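Local structure of DNA-binding protein (3EUS) at residues Leu19-Leu28 and Phe59-Glu67. The protein probably binds DNA through an all-helical helix-turn-helix domain of the HTH_3 (XRE) family. Sequence-based numbering, arbitrary orientation.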
# COMPACT_ATOMS: atom_id res chain seq x y z
N LEU A 19 -2.71 9.31 -5.31
CA LEU A 19 -3.64 9.49 -4.17
C LEU A 19 -4.42 10.77 -4.36
O LEU A 19 -5.67 10.83 -4.24
CB LEU A 19 -2.88 9.52 -2.89
CG LEU A 19 -2.36 8.17 -2.41
CD1 LEU A 19 -1.48 8.42 -1.19
CD2 LEU A 19 -3.54 7.28 -2.12
N ARG A 20 -3.70 11.82 -4.71
CA ARG A 20 -4.34 13.12 -4.91
C ARG A 20 -5.28 13.06 -6.11
O ARG A 20 -6.37 13.62 -6.07
CB ARG A 20 -3.28 14.26 -5.09
CG ARG A 20 -3.88 15.60 -5.45
CD ARG A 20 -2.80 16.73 -5.67
NE ARG A 20 -1.62 16.24 -6.40
CZ ARG A 20 -0.44 15.96 -5.81
NH1 ARG A 20 -0.24 16.22 -4.50
NH2 ARG A 20 0.59 15.53 -6.54
N GLN A 21 -4.84 12.45 -7.21
CA GLN A 21 -5.66 12.45 -8.42
C GLN A 21 -6.94 11.61 -8.22
O GLN A 21 -8.01 12.00 -8.69
CB GLN A 21 -4.84 12.00 -9.64
CG GLN A 21 -5.18 12.73 -10.99
CD GLN A 21 -5.28 14.25 -10.90
OE1 GLN A 21 -4.29 14.97 -10.60
NE2 GLN A 21 -6.48 14.77 -11.18
N ALA A 22 -6.84 10.50 -7.45
CA ALA A 22 -8.04 9.77 -7.06
C ALA A 22 -9.04 10.68 -6.34
O ALA A 22 -10.25 10.65 -6.61
CB ALA A 22 -7.70 8.47 -6.23
N ARG A 23 -8.56 11.49 -5.40
CA ARG A 23 -9.44 12.35 -4.64
C ARG A 23 -10.08 13.39 -5.54
O ARG A 23 -11.27 13.62 -5.45
CB ARG A 23 -8.67 13.07 -3.54
CG ARG A 23 -9.45 14.12 -2.77
CD ARG A 23 -8.66 14.70 -1.68
NE ARG A 23 -7.47 15.41 -2.17
CZ ARG A 23 -7.48 16.61 -2.79
NH1 ARG A 23 -8.59 17.28 -3.02
NH2 ARG A 23 -6.33 17.13 -3.18
N LEU A 24 -9.25 14.05 -6.33
CA LEU A 24 -9.69 15.11 -7.24
C LEU A 24 -10.63 14.52 -8.27
O LEU A 24 -11.64 15.16 -8.60
CB LEU A 24 -8.50 15.76 -7.96
CG LEU A 24 -7.56 16.63 -7.12
CD1 LEU A 24 -6.32 17.05 -7.92
CD2 LEU A 24 -8.29 17.83 -6.57
N ASP A 25 -10.32 13.31 -8.77
CA ASP A 25 -11.24 12.60 -9.71
C ASP A 25 -12.62 12.26 -9.13
O ASP A 25 -13.60 12.20 -9.89
CB ASP A 25 -10.63 11.33 -10.28
CG ASP A 25 -9.46 11.59 -11.26
OD1 ASP A 25 -9.25 12.76 -11.62
OD2 ASP A 25 -8.74 10.60 -11.61
N ALA A 26 -12.72 12.10 -7.81
CA ALA A 26 -13.99 11.83 -7.12
C ALA A 26 -14.71 13.11 -6.74
O ALA A 26 -15.81 13.07 -6.19
CB ALA A 26 -13.73 10.96 -5.83
N GLY A 27 -14.08 14.25 -6.99
CA GLY A 27 -14.69 15.52 -6.74
C GLY A 27 -14.70 15.92 -5.28
O GLY A 27 -15.64 16.60 -4.86
N LEU A 28 -13.66 15.52 -4.55
CA LEU A 28 -13.58 15.71 -3.11
C LEU A 28 -12.49 16.70 -2.78
O LEU A 28 -11.41 16.63 -3.37
CB LEU A 28 -13.20 14.39 -2.40
CG LEU A 28 -14.11 13.17 -2.52
CD1 LEU A 28 -13.49 11.85 -1.95
CD2 LEU A 28 -15.43 13.46 -1.85
N PHE A 59 -4.22 2.92 2.67
CA PHE A 59 -4.34 3.04 1.22
C PHE A 59 -5.65 2.45 0.73
O PHE A 59 -6.34 3.04 -0.11
CB PHE A 59 -3.11 2.38 0.58
CG PHE A 59 -3.18 2.21 -0.88
CD1 PHE A 59 -3.05 3.31 -1.72
CD2 PHE A 59 -3.22 0.94 -1.47
CE1 PHE A 59 -3.04 3.17 -3.07
CE2 PHE A 59 -3.26 0.80 -2.90
CZ PHE A 59 -3.17 1.93 -3.69
N ALA A 60 -5.96 1.23 1.16
CA ALA A 60 -7.21 0.59 0.78
C ALA A 60 -8.38 1.50 1.12
O ALA A 60 -9.30 1.68 0.30
CB ALA A 60 -7.32 -0.85 1.49
N LYS A 61 -8.41 2.05 2.34
CA LYS A 61 -9.54 2.85 2.74
C LYS A 61 -9.64 4.15 1.91
O LYS A 61 -10.73 4.61 1.56
CB LYS A 61 -9.46 3.15 4.23
CG LYS A 61 -9.71 1.89 5.16
CD LYS A 61 -9.38 2.25 6.60
CE LYS A 61 -9.66 1.08 7.59
NZ LYS A 61 -9.47 1.44 9.05
N TRP A 62 -8.52 4.76 1.67
CA TRP A 62 -8.43 6.04 0.87
C TRP A 62 -8.98 5.75 -0.53
O TRP A 62 -9.81 6.48 -1.06
CB TRP A 62 -6.96 6.45 0.75
CG TRP A 62 -6.65 7.75 0.04
CD1 TRP A 62 -6.78 8.02 -1.29
CD2 TRP A 62 -5.99 8.88 0.61
NE1 TRP A 62 -6.29 9.28 -1.58
CE2 TRP A 62 -5.81 9.83 -0.43
CE3 TRP A 62 -5.57 9.20 1.89
CZ2 TRP A 62 -5.23 11.08 -0.20
CZ3 TRP A 62 -4.97 10.41 2.10
CH2 TRP A 62 -4.81 11.35 1.04
N MET A 63 -8.49 4.69 -1.17
CA MET A 63 -8.90 4.40 -2.53
C MET A 63 -10.38 4.05 -2.60
O MET A 63 -11.06 4.47 -3.50
CB MET A 63 -8.00 3.31 -3.16
CG MET A 63 -6.55 3.82 -3.37
SD MET A 63 -6.28 5.34 -4.33
CE MET A 63 -6.99 4.91 -5.92
N ALA A 64 -10.89 3.30 -1.63
CA ALA A 64 -12.31 3.02 -1.56
C ALA A 64 -13.15 4.25 -1.35
O ALA A 64 -14.24 4.36 -1.94
CB ALA A 64 -12.63 1.99 -0.38
N ALA A 65 -12.69 5.16 -0.52
CA ALA A 65 -13.41 6.43 -0.26
C ALA A 65 -13.43 7.32 -1.50
O ALA A 65 -14.33 8.14 -1.64
CB ALA A 65 -12.81 7.21 0.95
N CYS A 66 -12.46 7.13 -2.39
CA CYS A 66 -12.39 7.87 -3.66
C CYS A 66 -13.00 7.08 -4.78
O CYS A 66 -12.91 7.51 -5.91
CB CYS A 66 -10.94 8.17 -4.01
SG CYS A 66 -10.06 9.32 -2.86
N GLU A 67 -13.65 5.96 -4.48
CA GLU A 67 -14.26 5.08 -5.51
C GLU A 67 -13.22 4.77 -6.59
O GLU A 67 -13.45 4.93 -7.79
CB GLU A 67 -15.51 5.74 -6.11
CG GLU A 67 -16.41 6.28 -5.03
CD GLU A 67 -17.70 6.78 -5.62
OE1 GLU A 67 -17.72 7.88 -6.23
OE2 GLU A 67 -18.70 6.04 -5.51
O HOH W 1 -11.24 8.59 -7.86
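Leu19 lays its side chain over one face of the Trp62 indole. Its CB lies 3.7 Å from Trp62 NE1, CG stands a little farther off, and the CD2 branch reaches over the face in a CH-pi contact, 3.5 Å from the centroid of the five-membered ring and almost straight above it. The same methyl meets the edge of the Phe59 ring and Met63 SD. Trp62 CG is anti to the backbone N (chi1 -177°), which sends the indole toward helix 10-25, where NE1 donates to Leu19 O at 3.1 Å with an N-H...O angle of 162°. That oxygen lies near the ring plane and also accepts from Arg23 N, the two donors coming from opposite faces of the carbonyl plane. A leucine in place of Trp62 has no ring N-H or flat face, and would probably leave Leu19 O with only its helical bond from Arg23 N in this contact and open a gap beneath Leu19 CD2. Farther along, the bent Met63 chain brings CE to 3.6 Å from Ala22 CB, and Cys66 SG rests 3.6 Å from Arg23 CA. A water bridges Ala22 O and Cys66 O, donating to both. The axes of helices 19-25 and 59-65 run in the same general direction, 28° apart, and approach to 9.6 Å. In this helix-turn-helix fold, helices 30-36 and 41-48 pack on Trp62 through Leu33, Val44 and Val47, while helix 72-81 touches Phe59 and Met63.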